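Local coordinates for RNA-dependent RNA Polymerase (PDB 6TZ0), which copies RNA from an RNA template, transcribing the double-stranded viral genome conservatively into plus strands and also synthesising the complementary minus strands, at residues V264-V269 with T283-E288; T268-S273 with N729-G734. One frame throughout, in Å; residues are numbered along the deposited sequence.

Overall arrangement
Both contacts use strand 266-272. Contact 1 pairs its first half with strand 278-285, the other arm of a two-stranded hairpin in the N-terminal region, whereas contact 2 sets its second half against the turn 729-731, more than 450 residues further along the chain. Their centres are about 12 Å apart, and contact 2 lies deeper, about 25 Å from the chain centre against about 35 Å for contact 1. V269 serves both, touching K284 in contact 1 and N729 in contact 2. The two also meet directly: K284 NZ packs 3.6 Å from N729 OD1. Neither reaches the annotated magnesium and nucleotide sites; these are structural joins.

Contact 1: V264-V269 with T283-E288; sequences VGRATV and TKTTSE
A267 and K284 face each other as a hydrogen-bonded antiparallel pair: A267 N gives a nearly straight bond to K284 O (3.1 Å, 168°), and K284 N returns one to A267 O. The tight side of the contact is the face these two residues share. There A267 CB meets T286 CG2 at 3.7 Å, and K284 runs its CD past V269 CG2 at 3.8 Å before bending back, bringing NZ to its own neighbour's carbonyl, T285 O. Q325 of helix 325-339 packs on A267 and V269. The pairing belongs to a beta hairpin, strands 266-272 and 278-285, which starts straight after helix 257-264; G265, with positive phi, makes the turn out of that helix. Its carbonyl is gripped from both faces of its plane, by T286 N (2.9 Å) on one side and R266 NH1 on the other. T286 OG1, set between the backbone N and carbonyl carbon (chi1 58°), bonds to L261 O and so ties the strand's exit to the last helical turn. The opposite face, with R266, T268, T283 and T285, is looser and more open to solvent. R266 bends at chi2, laying CD 3.6 Å from K284 O, and its NH1 passes T285 OG1 without hydrogen bonding to it. Further along, T283 OG1 only brushes T268 CB at 3.8 Å.

Contact 2: T268-S273 with N729-G734; sequences TVPVWS and NGTFWG
The indole of W272 meets G730 at its edge: NE1 gives a hydrogen bond to G730 O (3.0 Å, 157°), with the oxygen lying close to the ring plane. The neighbouring CD1 sits 3.8 Å from G730 CA, so the pyrrole edge of the indole, not a face, is what meets the glycine. CG is anti to the carbonyl carbon (chi1 -72°), on a side chain whose CB points toward 729-734. The rings of F732 and W733 take no part across the contact: G734 N lies over one face of F732, offset toward the rim, and T731 CG2 is at the edge of the W733 ring, in its plane. G730 O also has P270 CG in van der Waals contact, at 3.8 Å. Next to this, V269 presses CB to N729 O (3.6 Å) and CG1 to N729 CB (3.7 Å), the two side chains crossing at a slant. N729 and G730 both have positive phi, which at G730 favours glycine. All six touching residues are buried. Q325 of helix 325-339 packs on V269 and N729, and V328 and A329 of the same helix touch W733, which pairs through its backbone with L726 in strand 725-727; the F732 ring meets that of F1149. V278, on strand 278-285, lies against W272, whose backbone N gives a hydrogen bond to S537 OG from outside the hairpin.

Contact 1: V264-V269 with T283-E288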
loop_
_atom_site.group_PDB
_atom_site.type_symbol
_atom_site.label_atom_id
_atom_site.label_comp_id
_atom_site.label_asym_id
_atom_site.label_seq_id
_atom_site.Cartn_x
_atom_site.Cartn_y
_atom_site.Cartn_z
ATOM N N VAL A 264 -15.676 -13.442 -36.356
ATOM C CA VAL A 264 -14.918 -14.616 -36.799
ATOM C C VAL A 264 -15.834 -15.822 -36.981
ATOM O O VAL A 264 -15.782 -16.510 -38.006
ATOM C CB VAL A 264 -13.764 -14.913 -35.825
ATOM C CG1 VAL A 264 -13.164 -16.280 -36.087
ATOM C CG2 VAL A 264 -12.690 -13.886 -35.999
ATOM N N GLY A 265 -16.697 -16.088 -36.005
ATOM C CA GLY A 265 -17.698 -17.128 -36.126
ATOM C C GLY A 265 -17.316 -18.482 -35.579
ATOM O O GLY A 265 -18.048 -19.014 -34.740
ATOM N N ARG A 266 -16.201 -19.058 -36.009
ATOM C CA ARG A 266 -15.790 -20.375 -35.550
ATOM C C ARG A 266 -14.344 -20.306 -35.102
ATOM O O ARG A 266 -13.531 -19.617 -35.719
ATOM C CB ARG A 266 -15.929 -21.436 -36.648
ATOM C CG ARG A 266 -17.344 -21.723 -37.090
ATOM C CD ARG A 266 -18.101 -22.478 -36.017
ATOM N NE ARG A 266 -19.432 -22.878 -36.461
ATOM C CZ ARG A 266 -20.528 -22.144 -36.300
ATOM N NH1 ARG A 266 -20.460 -20.963 -35.705
ATOM N NH2 ARG A 266 -21.696 -22.592 -36.737
ATOM N N ALA A 267 -14.024 -21.026 -34.036
ATOM C CA ALA A 267 -12.642 -21.147 -33.610
ATOM C C ALA A 267 -12.410 -22.561 -33.116
ATOM O O ALA A 267 -13.245 -23.119 -32.403
ATOM C CB ALA A 267 -12.290 -20.139 -32.515
ATOM N N THR A 268 -11.283 -23.132 -33.509
ATOM C CA THR A 268 -10.836 -24.417 -32.993
ATOM C C THR A 268 -9.800 -24.160 -31.896
ATOM O O THR A 268 -8.670 -23.748 -32.166
ATOM C CB THR A 268 -10.341 -25.315 -34.131
ATOM O OG1 THR A 268 -9.686 -26.477 -33.608
ATOM C CG2 THR A 268 -9.478 -24.574 -35.151
ATOM N N VAL A 269 -10.214 -24.373 -30.654
ATOM C CA VAL A 269 -9.505 -23.894 -29.471
ATOM C C VAL A 269 -9.079 -25.121 -28.674
ATOM O O VAL A 269 -9.662 -26.201 -28.839
ATOM C CB VAL A 269 -10.385 -22.941 -28.631
ATOM C CG1 VAL A 269 -10.855 -21.802 -29.478
ATOM C CG2 VAL A 269 -11.573 -23.676 -28.046
ATOM N N THR A 283 -14.128 -27.534 -31.668
ATOM C CA THR A 283 -14.451 -26.480 -32.618
ATOM C C THR A 283 -15.760 -25.855 -32.170
ATOM O O THR A 283 -16.821 -26.472 -32.288
ATOM C CB THR A 283 -14.556 -27.022 -34.040
ATOM O OG1 THR A 283 -13.315 -27.629 -34.413
ATOM C CG2 THR A 283 -14.866 -25.896 -35.012
ATOM N N LYS A 284 -15.686 -24.634 -31.661
ATOM C CA LYS A 284 -16.826 -23.979 -31.047
ATOM C C LYS A 284 -17.226 -22.755 -31.856
ATOM O O LYS A 284 -16.511 -22.316 -32.758
ATOM C CB LYS A 284 -16.505 -23.577 -29.607
ATOM C CG LYS A 284 -15.476 -22.477 -29.493
ATOM C CD LYS A 284 -15.101 -22.216 -28.053
ATOM C CE LYS A 284 -16.250 -21.634 -27.260
ATOM N NZ LYS A 284 -16.634 -20.280 -27.707
ATOM N N THR A 285 -18.384 -22.201 -31.523
ATOM C CA THR A 285 -18.820 -20.934 -32.087
ATOM C C THR A 285 -18.335 -19.798 -31.199
ATOM O O THR A 285 -18.187 -19.969 -29.985
ATOM C CB THR A 285 -20.341 -20.882 -32.258
ATOM O OG1 THR A 285 -20.712 -19.623 -32.835
ATOM C CG2 THR A 285 -21.071 -21.073 -30.944
ATOM N N THR A 286 -18.038 -18.656 -31.812
ATOM C CA THR A 286 -17.582 -17.484 -31.081
ATOM C C THR A 286 -18.543 -16.318 -31.226
ATOM O O THR A 286 -18.179 -15.179 -30.931
ATOM C CB THR A 286 -16.180 -17.071 -31.528
ATOM O OG1 THR A 286 -16.173 -16.797 -32.933
ATOM C CG2 THR A 286 -15.177 -18.155 -31.216
ATOM N N SER A 287 -19.757 -16.585 -31.689
ATOM C CA SER A 287 -20.792 -15.567 -31.710
ATOM C C SER A 287 -21.230 -15.244 -30.287
ATOM O O SER A 287 -21.110 -16.074 -29.386
ATOM C CB SER A 287 -21.978 -16.041 -32.540
ATOM O OG SER A 287 -22.579 -17.176 -31.951
ATOM N N GLU A 288 -21.737 -14.041 -30.089
ATOM C CA GLU A 288 -22.060 -13.516 -28.774
ATOM C C GLU A 288 -23.568 -13.455 -28.573
ATOM O O GLU A 288 -24.330 -13.431 -29.543
ATOM C CB GLU A 288 -21.448 -12.119 -28.613
ATOM C CG GLU A 288 -19.932 -12.090 -28.679
ATOM C CD GLU A 288 -19.265 -12.806 -27.526
ATOM O OE1 GLU A 288 -19.821 -12.797 -26.410
ATOM O OE2 GLU A 288 -18.179 -13.380 -27.734
#

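Contact 2: T268-S273 with N729-G734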
loop_
_atom_site.group_PDB
_atom_site.type_symbol
_atom_site.label_atom_id
_atom_site.label_comp_id
_atom_site.label_asym_id
_atom_site.label_seq_id
_atom_site.Cartn_x
_atom_site.Cartn_y
_atom_site.Cartn_z
ATOM N N THR A 268 -11.283 -23.132 -33.509
ATOM C CA THR A 268 -10.836 -24.417 -32.993
ATOM C C THR A 268 -9.800 -24.160 -31.896
ATOM O O THR A 268 -8.670 -23.748 -32.166
ATOM C CB THR A 268 -10.341 -25.315 -34.131
ATOM O OG1 THR A 268 -9.686 -26.477 -33.608
ATOM C CG2 THR A 268 -9.478 -24.574 -35.151
ATOM N N VAL A 269 -10.214 -24.373 -30.654
ATOM C CA VAL A 269 -9.505 -23.894 -29.471
ATOM C C VAL A 269 -9.079 -25.121 -28.674
ATOM O O VAL A 269 -9.662 -26.201 -28.839
ATOM C CB VAL A 269 -10.385 -22.941 -28.631
ATOM C CG1 VAL A 269 -10.855 -21.802 -29.478
ATOM C CG2 VAL A 269 -11.573 -23.676 -28.046
ATOM N N PRO A 270 -8.061 -25.007 -27.821
ATOM C CA PRO A 270 -7.715 -26.134 -26.948
ATOM C C PRO A 270 -8.687 -26.263 -25.781
ATOM O O PRO A 270 -9.458 -25.357 -25.468
ATOM C CB PRO A 270 -6.303 -25.793 -26.461
ATOM C CG PRO A 270 -6.218 -24.339 -26.563
ATOM C CD PRO A 270 -7.026 -23.960 -27.765
ATOM N N VAL A 271 -8.640 -27.428 -25.137
ATOM C CA VAL A 271 -9.527 -27.767 -24.032
ATOM C C VAL A 271 -8.680 -28.135 -22.826
ATOM O O VAL A 271 -7.812 -29.008 -22.917
ATOM C CB VAL A 271 -10.483 -28.917 -24.395
ATOM C CG1 VAL A 271 -11.256 -29.379 -23.180
ATOM C CG2 VAL A 271 -11.438 -28.491 -25.483
ATOM N N TRP A 272 -8.941 -27.482 -21.702
ATOM C CA TRP A 272 -8.177 -27.680 -20.482
ATOM C C TRP A 272 -8.930 -28.544 -19.483
ATOM O O TRP A 272 -10.139 -28.397 -19.296
ATOM C CB TRP A 272 -7.841 -26.337 -19.846
ATOM C CG TRP A 272 -6.809 -25.580 -20.592
ATOM C CD1 TRP A 272 -7.013 -24.728 -21.629
ATOM C CD2 TRP A 272 -5.404 -25.572 -20.334
ATOM N NE1 TRP A 272 -5.825 -24.208 -22.050
ATOM C CE2 TRP A 272 -4.820 -24.706 -21.268
ATOM C CE3 TRP A 272 -4.583 -26.218 -19.404
ATOM C CZ2 TRP A 272 -3.453 -24.467 -21.306
ATOM C CZ3 TRP A 272 -3.224 -25.982 -19.447
ATOM C CH2 TRP A 272 -2.674 -25.113 -20.387
ATOM N N SER A 273 -8.191 -29.427 -18.826
ATOM C CA SER A 273 -8.699 -30.264 -17.756
ATOM C C SER A 273 -8.829 -29.472 -16.461
ATOM O O SER A 273 -8.448 -28.304 -16.366
ATOM C CB SER A 273 -7.775 -31.454 -17.537
ATOM O OG SER A 273 -8.152 -32.174 -16.383
ATOM N N ASN A 729 -10.599 -18.223 -24.568
ATOM C CA ASN A 729 -10.837 -19.583 -25.077
ATOM C C ASN A 729 -9.652 -20.521 -24.847
ATOM O O ASN A 729 -9.152 -21.164 -25.766
ATOM C CB ASN A 729 -11.231 -19.562 -26.555
ATOM C CG ASN A 729 -12.646 -19.132 -26.765
ATOM O OD1 ASN A 729 -13.538 -19.551 -26.042
ATOM N ND2 ASN A 729 -12.869 -18.301 -27.773
ATOM N N GLY A 730 -9.227 -20.615 -23.593
ATOM C CA GLY A 730 -8.126 -21.497 -23.258
ATOM C C GLY A 730 -6.772 -20.994 -23.692
ATOM O O GLY A 730 -5.833 -21.781 -23.802
ATOM N N THR A 731 -6.640 -19.690 -23.909
ATOM C CA THR A 731 -5.460 -19.088 -24.511
ATOM C C THR A 731 -5.123 -17.789 -23.796
ATOM O O THR A 731 -5.993 -16.933 -23.621
ATOM C CB THR A 731 -5.701 -18.848 -26.006
ATOM O OG1 THR A 731 -5.664 -20.090 -26.720
ATOM C CG2 THR A 731 -4.735 -17.854 -26.590
ATOM N N PHE A 732 -3.864 -17.647 -23.391
ATOM C CA PHE A 732 -3.381 -16.473 -22.674
ATOM C C PHE A 732 -2.896 -15.414 -23.655
ATOM O O PHE A 732 -1.916 -15.633 -24.371
ATOM C CB PHE A 732 -2.264 -16.890 -21.720
ATOM C CG PHE A 732 -1.574 -15.748 -21.048
ATOM C CD1 PHE A 732 -2.249 -14.950 -20.143
ATOM C CD2 PHE A 732 -0.229 -15.508 -21.277
ATOM C CE1 PHE A 732 -1.612 -13.911 -19.514
ATOM C CE2 PHE A 732 0.413 -14.469 -20.647
ATOM C CZ PHE A 732 -0.280 -13.674 -19.765
ATOM N N TRP A 733 -3.580 -14.267 -23.693
ATOM C CA TRP A 733 -3.127 -13.109 -24.464
ATOM C C TRP A 733 -2.350 -12.211 -23.506
ATOM O O TRP A 733 -2.939 -11.488 -22.702
ATOM C CB TRP A 733 -4.277 -12.335 -25.107
ATOM C CG TRP A 733 -5.090 -13.058 -26.156
ATOM C CD1 TRP A 733 -4.974 -14.355 -26.543
ATOM C CD2 TRP A 733 -6.106 -12.484 -26.991
ATOM N NE1 TRP A 733 -5.882 -14.638 -27.530
ATOM C CE2 TRP A 733 -6.581 -13.502 -27.831
ATOM C CE3 TRP A 733 -6.672 -11.209 -27.093
ATOM C CZ2 TRP A 733 -7.594 -13.288 -28.761
ATOM C CZ3 TRP A 733 -7.669 -10.999 -28.020
ATOM C CH2 TRP A 733 -8.121 -12.030 -28.838
ATOM N N GLY A 734 -1.027 -12.257 -23.586
ATOM C CA GLY A 734 -0.217 -11.440 -22.714
ATOM C C GLY A 734 -0.153 -9.990 -23.151
ATOM O O GLY A 734 -0.396 -9.643 -24.304
#